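Local structure of carboxypeptidase D (Drosophila melanogaster, 3MN8) at residues A[287-292]-A[299-304]; A[221-226]-A[250-255]; A[385-388]-A[394-397]. The protein removes C-terminal arginine or lysine from peptides and proteins as a zinc metallocarboxypeptidase, of which this chain is the first carboxypeptidase-like unit in its active 1B form. All coordinates share one frame; numbering follows the deposited sequence.

Contact 1: residues A[287-292]-A[299-304]; sequences GGMQDF and CFELTI
Gln290 and Glu301 both carry CG anti to the backbone N (chi1 -178° and 177°), which sends one amide from the helix out to the strand and one carboxylate from the strand toward the helix. Extended beyond CG, Gln290 crosses Thr303 at about a right angle, and Thr303 OG1 donates a hydrogen bond to Gln290 OE1; the modelled 2.4 Å is too short to be taken literally at this resolution. The other end of the amide is tied down too: Gln290 NE2 gives Asp291 OD1 a bond of 2.8 Å, lying in the amide plane. Here the start of helix 289-296 settles on strand 300-305, an inner strand of the mixed sheet in the catalytic domain, and Thr303 itself touches the bound inhibitor and the zinc ligand His217. A leucine in place of Gln290 would probably leave the Thr303 hydroxyl without this acceptor and Asp291 OD1 without its N-H. Glu301 OE2 lies against the start of the helix, 3.4 Å from Met289 CG, where the methionine crosses it almost perpendicularly. Its other oxygen, Glu301 OE1, is hydrogen-bonded to Ser213 of the adjoining strand.

Contact 2: residues A[221-226]-A[250-255]; sequences VVASYP and QLAHTY
Ala223 and Ala252 each turn their methyl group toward the opposite segment, and the whole contact is built on that meeting, though the methyls touch flank to flank and not head-on. The two CB atoms stand 3.8 Å apart, with Ala223 CA only 5.1 Å from Ala252 CA, an approach that such small side chains permit. Ala223 CB also lies 3.4 Å from Ala252 O, so the strand methyl rests against the helix backbone as well as against its partner. Two residues on, Tyr225 leaves the same side of the strand. Its CG sits in the crowded position between the backbone N and the carbonyl carbon (chi1 51°), and the ring stands beside the helix, with Tyr225 CD1 3.9 Å from Ala252 CB. The methyl meets this ring obliquely. Ala252 CB thus touches both the Ala223 methyl and the Tyr225 ring, which approach it from directions roughly at right angles. The contact lays helix 245-257 against the mixed sheet of the catalytic domain at strand 222-225. Tyr225 packs as well on Phe248, one turn before Ala252 in the helix. Ile276 of the outermost strand 276-278 touches both alanines, while on the other flank Leu302 and Ile304 of strand 300-305 touch Leu251 and Tyr255 of the helix, and the Tyr255 hydroxyl is hydrogen-bonded to Asn324 of helix 317-333.

Contact 3: residues A[385-388]-A[394-397]; sequences VHAS and TSAP
Ala387 is held by Ser395 through both its backbone N-H and its carbonyl. Ser395 N donates to Ala387 O at 2.9 Å, while Ala387 N gives its hydrogen to the serine hydroxyl, Ser395 OG, at 3.0 Å and almost straight (169°). A side-chain oxygen therefore takes the place that a backbone carbonyl would hold in regular antiparallel pairing. The torsion explains it: Ser395 OG lies between its own backbone N and carbonyl carbon (chi1 75°), turned in toward the strand. The hydroxyl's own hydrogen goes on to Ala396 O, 3.1 Å away and well above that carbonyl's plane, so Ser395 OG both accepts and donates. The two segments run antiparallel, but the nearest residues shift by one between Ala387-Ser395 and His386-Pro397. Beyond the shift, the polar link thins to a CA-H...O contact, Pro397 CA to Val385 O at 3.5 Å.

Around these bonds lie a few side-chain contacts. Thr394 CG2 sits over one face of the His386 imidazole, 4.1 Å from His386 CD2. The same methyl also touches Ala387 O, and Thr394 OG1 comes within 3.5 Å of Ser388 CB. At the other end His386 CB rests on Pro397 CA, 4.0 Å away.

This is the end of strand 381-388 in the transthyretin-like domain, with the returning chain leading into edge strand 398-402; Val385 pairs with Gln398 through the backbone just beyond. On the inner side Val385, Ala387 and Ser395 pack on Phe414 of strand 410-415, which belongs to the other sheet, while strand 355-358 flanks strand 381-388 on its other edge and brings the Tyr357 ring up to His386.

Overall arrangement
Contacts 1 and 2 are buried in the catalytic domain and share one sheet: strands 300-305 and 222-225 are neighbours in it, joined where Thr303 N probably bonds to Ser224 O, 2.7 Å away. Each sets a helix against that sheet, but with different chemistry. Contact 1, at the inhibitor-binding pocket, where Thr303 is one of the lining residues, uses an amide, a hydroxyl and a carboxylate; contact 2, farther from the zinc ion, is apolar and depends on small side chains. Contact 3 lies about 28 Å from contact 1 and 31 Å from contact 2, centre to centre, in the transthyretin-like domain. Partly exposed, it joins strand to loop chiefly through backbone atoms and one serine, with no helix involved.

Contact 1: residues A[287-292]-A[299-304]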
loop_
_atom_site.group_PDB
_atom_site.type_symbol
_atom_site.label_atom_id
_atom_site.label_comp_id
_atom_site.label_asym_id
_atom_site.label_seq_id
_atom_site.Cartn_x
_atom_site.Cartn_y
_atom_site.Cartn_z
ATOM N N GLY A 287 15.665 1.118 -6.714
ATOM C CA GLY A 287 15.522 2.051 -5.616
ATOM C C GLY A 287 14.095 2.489 -5.400
ATOM O O GLY A 287 13.830 3.523 -4.783
ATOM N N GLY A 288 13.163 1.695 -5.907
ATOM C CA GLY A 288 11.756 2.011 -5.757
ATOM C C GLY A 288 11.193 1.688 -4.380
ATOM O O GLY A 288 11.718 0.860 -3.641
ATOM N N MET A 289 10.090 2.336 -4.038
ATOM C CA MET A 289 9.445 2.097 -2.753
ATOM C C MET A 289 8.783 0.715 -2.701
ATOM O O MET A 289 8.800 0.051 -1.668
ATOM C CB MET A 289 8.412 3.196 -2.491
ATOM C CG MET A 289 7.705 3.112 -1.157
ATOM S SD MET A 289 6.810 4.650 -0.836
ATOM C CE MET A 289 5.619 4.692 -2.185
ATOM N N GLN A 290 8.208 0.292 -3.825
ATOM C CA GLN A 290 7.486 -0.978 -3.903
ATOM C C GLN A 290 8.355 -2.103 -3.391
ATOM O O GLN A 290 8.055 -2.742 -2.393
ATOM C CB GLN A 290 7.080 -1.286 -5.348
ATOM C CG GLN A 290 6.290 -2.571 -5.506
ATOM C CD GLN A 290 6.181 -3.028 -6.960
ATOM O OE1 GLN A 290 5.217 -2.699 -7.655
ATOM N NE2 GLN A 290 7.173 -3.794 -7.423
ATOM N N ASP A 291 9.450 -2.351 -4.089
ATOM C CA ASP A 291 10.296 -3.476 -3.725
ATOM C C ASP A 291 10.903 -3.267 -2.345
ATOM O O ASP A 291 11.284 -4.235 -1.680
ATOM C CB ASP A 291 11.374 -3.736 -4.791
ATOM C CG ASP A 291 10.800 -4.350 -6.072
ATOM O OD1 ASP A 291 9.558 -4.474 -6.180
ATOM O OD2 ASP A 291 11.591 -4.717 -6.969
ATOM N N PHE A 292 10.984 -2.008 -1.913
ATOM C CA PHE A 292 11.562 -1.729 -0.607
ATOM C C PHE A 292 10.656 -2.256 0.509
ATOM O O PHE A 292 11.127 -2.876 1.468
ATOM C CB PHE A 292 11.859 -0.249 -0.412
ATOM C CG PHE A 292 12.192 0.102 1.000
ATOM C CD1 PHE A 292 13.504 0.067 1.434
ATOM C CD2 PHE A 292 11.192 0.444 1.907
ATOM C CE1 PHE A 292 13.829 0.372 2.753
ATOM C CE2 PHE A 292 11.506 0.759 3.217
ATOM C CZ PHE A 292 12.825 0.719 3.645
ATOM N N CYS A 299 5.605 -5.964 4.410
ATOM C CA CYS A 299 4.560 -5.359 3.595
ATOM C C CYS A 299 4.604 -5.780 2.128
ATOM O O CYS A 299 5.679 -5.901 1.541
ATOM C CB CYS A 299 4.586 -3.831 3.701
ATOM S SG CYS A 299 3.061 -3.012 3.131
ATOM N N PHE A 300 3.416 -5.995 1.556
ATOM C CA PHE A 300 3.245 -6.327 0.148
ATOM C C PHE A 300 2.670 -5.125 -0.613
ATOM O O PHE A 300 1.458 -4.942 -0.653
ATOM C CB PHE A 300 2.281 -7.511 -0.004
ATOM C CG PHE A 300 2.824 -8.834 0.481
ATOM C CD1 PHE A 300 2.352 -10.022 -0.065
ATOM C CD2 PHE A 300 3.797 -8.898 1.474
ATOM C CE1 PHE A 300 2.838 -11.253 0.373
ATOM C CE2 PHE A 300 4.284 -10.127 1.926
ATOM C CZ PHE A 300 3.802 -11.303 1.379
ATOM N N GLU A 301 3.533 -4.308 -1.213
ATOM C CA GLU A 301 3.081 -3.121 -1.938
ATOM C C GLU A 301 2.933 -3.360 -3.438
ATOM O O GLU A 301 3.821 -3.920 -4.087
ATOM C CB GLU A 301 4.032 -1.949 -1.675
ATOM C CG GLU A 301 3.704 -0.677 -2.439
ATOM C CD GLU A 301 4.425 0.544 -1.877
ATOM O OE1 GLU A 301 4.138 0.933 -0.717
ATOM O OE2 GLU A 301 5.280 1.123 -2.588
ATOM N N LEU A 302 1.807 -2.923 -3.990
ATOM C CA LEU A 302 1.637 -2.853 -5.441
ATOM C C LEU A 302 1.934 -1.454 -5.929
ATOM O O LEU A 302 1.797 -0.487 -5.182
ATOM C CB LEU A 302 0.198 -3.183 -5.847
ATOM C CG LEU A 302 -0.302 -4.607 -5.637
ATOM C CD1 LEU A 302 -1.677 -4.741 -6.272
ATOM C CD2 LEU A 302 0.676 -5.607 -6.230
ATOM N N THR A 303 2.324 -1.351 -7.196
ATOM C CA THR A 303 2.416 -0.064 -7.878
ATOM C C THR A 303 1.212 0.038 -8.807
ATOM O O THR A 303 1.008 -0.820 -9.663
ATOM C CB THR A 303 3.711 0.065 -8.729
ATOM O OG1 THR A 303 4.854 -0.332 -7.961
ATOM C CG2 THR A 303 3.908 1.499 -9.212
ATOM N N ILE A 304 0.404 1.078 -8.645
ATOM C CA ILE A 304 -0.776 1.203 -9.491
ATOM C C ILE A 304 -0.833 2.485 -10.324
ATOM O O ILE A 304 -0.779 3.608 -9.796
ATOM C CB ILE A 304 -2.065 1.028 -8.698
ATOM C CG1 ILE A 304 -2.117 -0.378 -8.118
ATOM C CG2 ILE A 304 -3.266 1.264 -9.603
ATOM C CD1 ILE A 304 -3.113 -0.525 -7.014
#

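Contact 2: residues A[221-226]-A[250-255]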
loop_
_atom_site.group_PDB
_atom_site.type_symbol
_atom_site.label_atom_id
_atom_site.label_comp_id
_atom_site.label_asym_id
_atom_site.label_seq_id
_atom_site.Cartn_x
_atom_site.Cartn_y
_atom_site.Cartn_z
ATOM N N VAL A 221 -2.201 2.804 -17.431
ATOM C CA VAL A 221 -3.301 2.195 -16.696
ATOM C C VAL A 221 -3.034 0.707 -16.499
ATOM O O VAL A 221 -3.305 -0.102 -17.392
ATOM C CB VAL A 221 -4.630 2.361 -17.445
ATOM C CG1 VAL A 221 -5.787 2.108 -16.494
ATOM C CG2 VAL A 221 -4.734 3.757 -18.058
ATOM N N VAL A 222 -2.509 0.342 -15.329
ATOM C CA VAL A 222 -2.058 -1.032 -15.100
ATOM C C VAL A 222 -1.704 -1.292 -13.634
ATOM O O VAL A 222 -1.322 -0.378 -12.897
ATOM C CB VAL A 222 -0.808 -1.361 -15.975
ATOM C CG1 VAL A 222 0.407 -0.556 -15.490
ATOM C CG2 VAL A 222 -0.498 -2.878 -16.001
ATOM N N ALA A 223 -1.817 -2.552 -13.233
ATOM C CA ALA A 223 -1.485 -2.976 -11.888
ATOM C C ALA A 223 -0.143 -3.725 -11.904
ATOM O O ALA A 223 -0.040 -4.839 -12.450
ATOM C CB ALA A 223 -2.600 -3.854 -11.339
ATOM N N SER A 224 0.871 -3.091 -11.308
ATOM C CA SER A 224 2.256 -3.562 -11.345
ATOM C C SER A 224 2.721 -4.034 -9.977
ATOM O O SER A 224 2.408 -3.423 -8.959
ATOM C CB SER A 224 3.179 -2.434 -11.825
ATOM O OG SER A 224 4.534 -2.853 -11.941
ATOM N N TYR A 225 3.501 -5.109 -9.958
ATOM C CA TYR A 225 3.927 -5.737 -8.711
ATOM C C TYR A 225 5.389 -6.109 -8.814
ATOM O O TYR A 225 5.937 -6.149 -9.920
ATOM C CB TYR A 225 3.098 -7.001 -8.456
ATOM C CG TYR A 225 3.045 -7.948 -9.640
ATOM C CD1 TYR A 225 2.138 -7.752 -10.675
ATOM C CD2 TYR A 225 3.892 -9.032 -9.718
ATOM C CE1 TYR A 225 2.081 -8.616 -11.756
ATOM C CE2 TYR A 225 3.845 -9.904 -10.795
ATOM C CZ TYR A 225 2.935 -9.692 -11.810
ATOM O OH TYR A 225 2.883 -10.556 -12.886
ATOM N N PRO A 226 6.025 -6.391 -7.668
ATOM C CA PRO A 226 7.441 -6.783 -7.554
ATOM C C PRO A 226 7.829 -8.037 -8.369
ATOM O O PRO A 226 6.974 -8.873 -8.705
ATOM C CB PRO A 226 7.606 -7.064 -6.051
ATOM C CG PRO A 226 6.529 -6.264 -5.392
ATOM C CD PRO A 226 5.372 -6.254 -6.356
ATOM N N GLN A 250 -2.626 -12.067 -7.501
ATOM C CA GLN A 250 -3.998 -11.981 -6.996
ATOM C C GLN A 250 -4.343 -10.543 -6.591
ATOM O O GLN A 250 -5.425 -10.040 -6.887
ATOM C CB GLN A 250 -4.225 -12.952 -5.824
ATOM C CG GLN A 250 -5.665 -12.934 -5.308
ATOM C CD GLN A 250 -6.023 -14.133 -4.437
ATOM O OE1 GLN A 250 -5.625 -15.266 -4.712
ATOM N NE2 GLN A 250 -6.802 -13.886 -3.395
ATOM N N LEU A 251 -3.408 -9.884 -5.925
ATOM C CA LEU A 251 -3.582 -8.488 -5.561
ATOM C C LEU A 251 -3.770 -7.618 -6.786
ATOM O O LEU A 251 -4.758 -6.892 -6.901
ATOM C CB LEU A 251 -2.382 -8.002 -4.756
ATOM C CG LEU A 251 -2.243 -8.718 -3.416
ATOM C CD1 LEU A 251 -0.961 -8.319 -2.704
ATOM C CD2 LEU A 251 -3.480 -8.483 -2.546
ATOM N N ALA A 252 -2.813 -7.688 -7.700
ATOM C CA ALA A 252 -2.884 -6.921 -8.941
ATOM C C ALA A 252 -4.186 -7.170 -9.697
ATOM O O ALA A 252 -4.763 -6.241 -10.276
ATOM C CB ALA A 252 -1.681 -7.241 -9.832
ATOM N N HIS A 253 -4.639 -8.424 -9.701
ATOM C CA HIS A 253 -5.852 -8.783 -10.432
ATOM C C HIS A 253 -7.078 -8.268 -9.720
ATOM O O HIS A 253 -8.042 -7.855 -10.366
ATOM C CB HIS A 253 -5.968 -10.288 -10.630
ATOM C CG HIS A 253 -5.421 -10.768 -11.942
ATOM N ND1 HIS A 253 -4.436 -11.731 -12.037
ATOM C CD2 HIS A 253 -5.722 -10.415 -13.216
ATOM C CE1 HIS A 253 -4.150 -11.947 -13.308
ATOM N NE2 HIS A 253 -4.920 -11.163 -14.045
ATOM N N THR A 254 -7.037 -8.287 -8.390
ATOM C CA THR A 254 -8.129 -7.727 -7.598
ATOM C C THR A 254 -8.442 -6.293 -8.020
ATOM O O THR A 254 -9.602 -5.919 -8.163
ATOM C CB THR A 254 -7.801 -7.701 -6.106
ATOM O OG1 THR A 254 -7.482 -9.023 -5.660
ATOM C CG2 THR A 254 -8.989 -7.178 -5.334
ATOM N N TYR A 255 -7.403 -5.486 -8.207
ATOM C CA TYR A 255 -7.595 -4.091 -8.588
ATOM C C TYR A 255 -8.015 -3.967 -10.056
ATOM O O TYR A 255 -8.991 -3.288 -10.389
ATOM C CB TYR A 255 -6.321 -3.275 -8.324
ATOM C CG TYR A 255 -6.568 -1.785 -8.319
ATOM C CD1 TYR A 255 -6.718 -1.080 -9.517
ATOM C CD2 TYR A 255 -6.667 -1.080 -7.116
ATOM C CE1 TYR A 255 -6.954 0.293 -9.523
ATOM C CE2 TYR A 255 -6.905 0.292 -7.105
ATOM C CZ TYR A 255 -7.048 0.974 -8.314
ATOM O OH TYR A 255 -7.284 2.331 -8.319
#

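Contact 3: residues A[385-388]-A[394-397]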
loop_
_atom_site.group_PDB
_atom_site.type_symbol
_atom_site.label_atom_id
_atom_site.label_comp_id
_atom_site.label_asym_id
_atom_site.label_seq_id
_atom_site.Cartn_x
_atom_site.Cartn_y
_atom_site.Cartn_z
ATOM N N VAL A 385 2.454 -24.467 7.937
ATOM C CA VAL A 385 3.043 -23.270 8.514
ATOM C C VAL A 385 3.807 -23.644 9.771
ATOM O O VAL A 385 3.364 -24.509 10.531
ATOM C CB VAL A 385 1.952 -22.250 8.879
ATOM C CG1 VAL A 385 2.562 -20.897 9.129
ATOM C CG2 VAL A 385 0.918 -22.178 7.771
ATOM N N HIS A 386 4.959 -23.011 9.983
ATOM C CA HIS A 386 5.694 -23.169 11.238
ATOM C C HIS A 386 6.407 -21.898 11.654
ATOM O O HIS A 386 6.619 -20.998 10.834
ATOM C CB HIS A 386 6.673 -24.357 11.188
ATOM C CG HIS A 386 7.961 -24.086 10.458
ATOM N ND1 HIS A 386 8.232 -22.906 9.807
ATOM C CD2 HIS A 386 9.048 -24.877 10.273
ATOM C CE1 HIS A 386 9.437 -22.973 9.261
ATOM N NE2 HIS A 386 9.950 -24.156 9.531
ATOM N N ALA A 387 6.786 -21.835 12.927
ATOM C CA ALA A 387 7.369 -20.626 13.480
ATOM C C ALA A 387 8.684 -20.926 14.165
ATOM O O ALA A 387 8.884 -22.004 14.732
ATOM C CB ALA A 387 6.395 -19.962 14.457
ATOM N N SER A 388 9.590 -19.962 14.112
ATOM C CA SER A 388 10.852 -20.112 14.804
ATOM C C SER A 388 11.323 -18.770 15.352
ATOM O O SER A 388 10.829 -17.704 14.957
ATOM C CB SER A 388 11.893 -20.707 13.864
ATOM O OG SER A 388 12.019 -19.915 12.696
ATOM N N THR A 394 12.212 -24.467 17.323
ATOM C CA THR A 394 11.322 -24.219 16.206
ATOM C C THR A 394 10.087 -25.084 16.343
ATOM O O THR A 394 10.196 -26.299 16.473
ATOM C CB THR A 394 12.005 -24.539 14.872
ATOM O OG1 THR A 394 13.211 -23.779 14.760
ATOM C CG2 THR A 394 11.085 -24.194 13.716
ATOM N N SER A 395 8.915 -24.458 16.321
ATOM C CA SER A 395 7.664 -25.183 16.502
ATOM C C SER A 395 7.498 -26.328 15.521
ATOM O O SER A 395 8.082 -26.329 14.429
ATOM C CB SER A 395 6.472 -24.255 16.312
ATOM O OG SER A 395 6.294 -23.971 14.936
ATOM N N ALA A 396 6.678 -27.297 15.918
ATOM C CA ALA A 396 6.219 -28.317 14.995
ATOM C C ALA A 396 5.320 -27.628 13.969
ATOM O O ALA A 396 4.729 -26.583 14.253
ATOM C CB ALA A 396 5.456 -29.404 15.738
ATOM N N PRO A 397 5.210 -28.213 12.771
ATOM C CA PRO A 397 4.444 -27.593 11.689
ATOM C C PRO A 397 2.948 -27.805 11.864
ATOM O O PRO A 397 2.518 -28.808 12.436
ATOM C CB PRO A 397 4.928 -28.344 10.435
ATOM C CG PRO A 397 6.035 -29.296 10.906
ATOM C CD PRO A 397 5.805 -29.498 12.363
#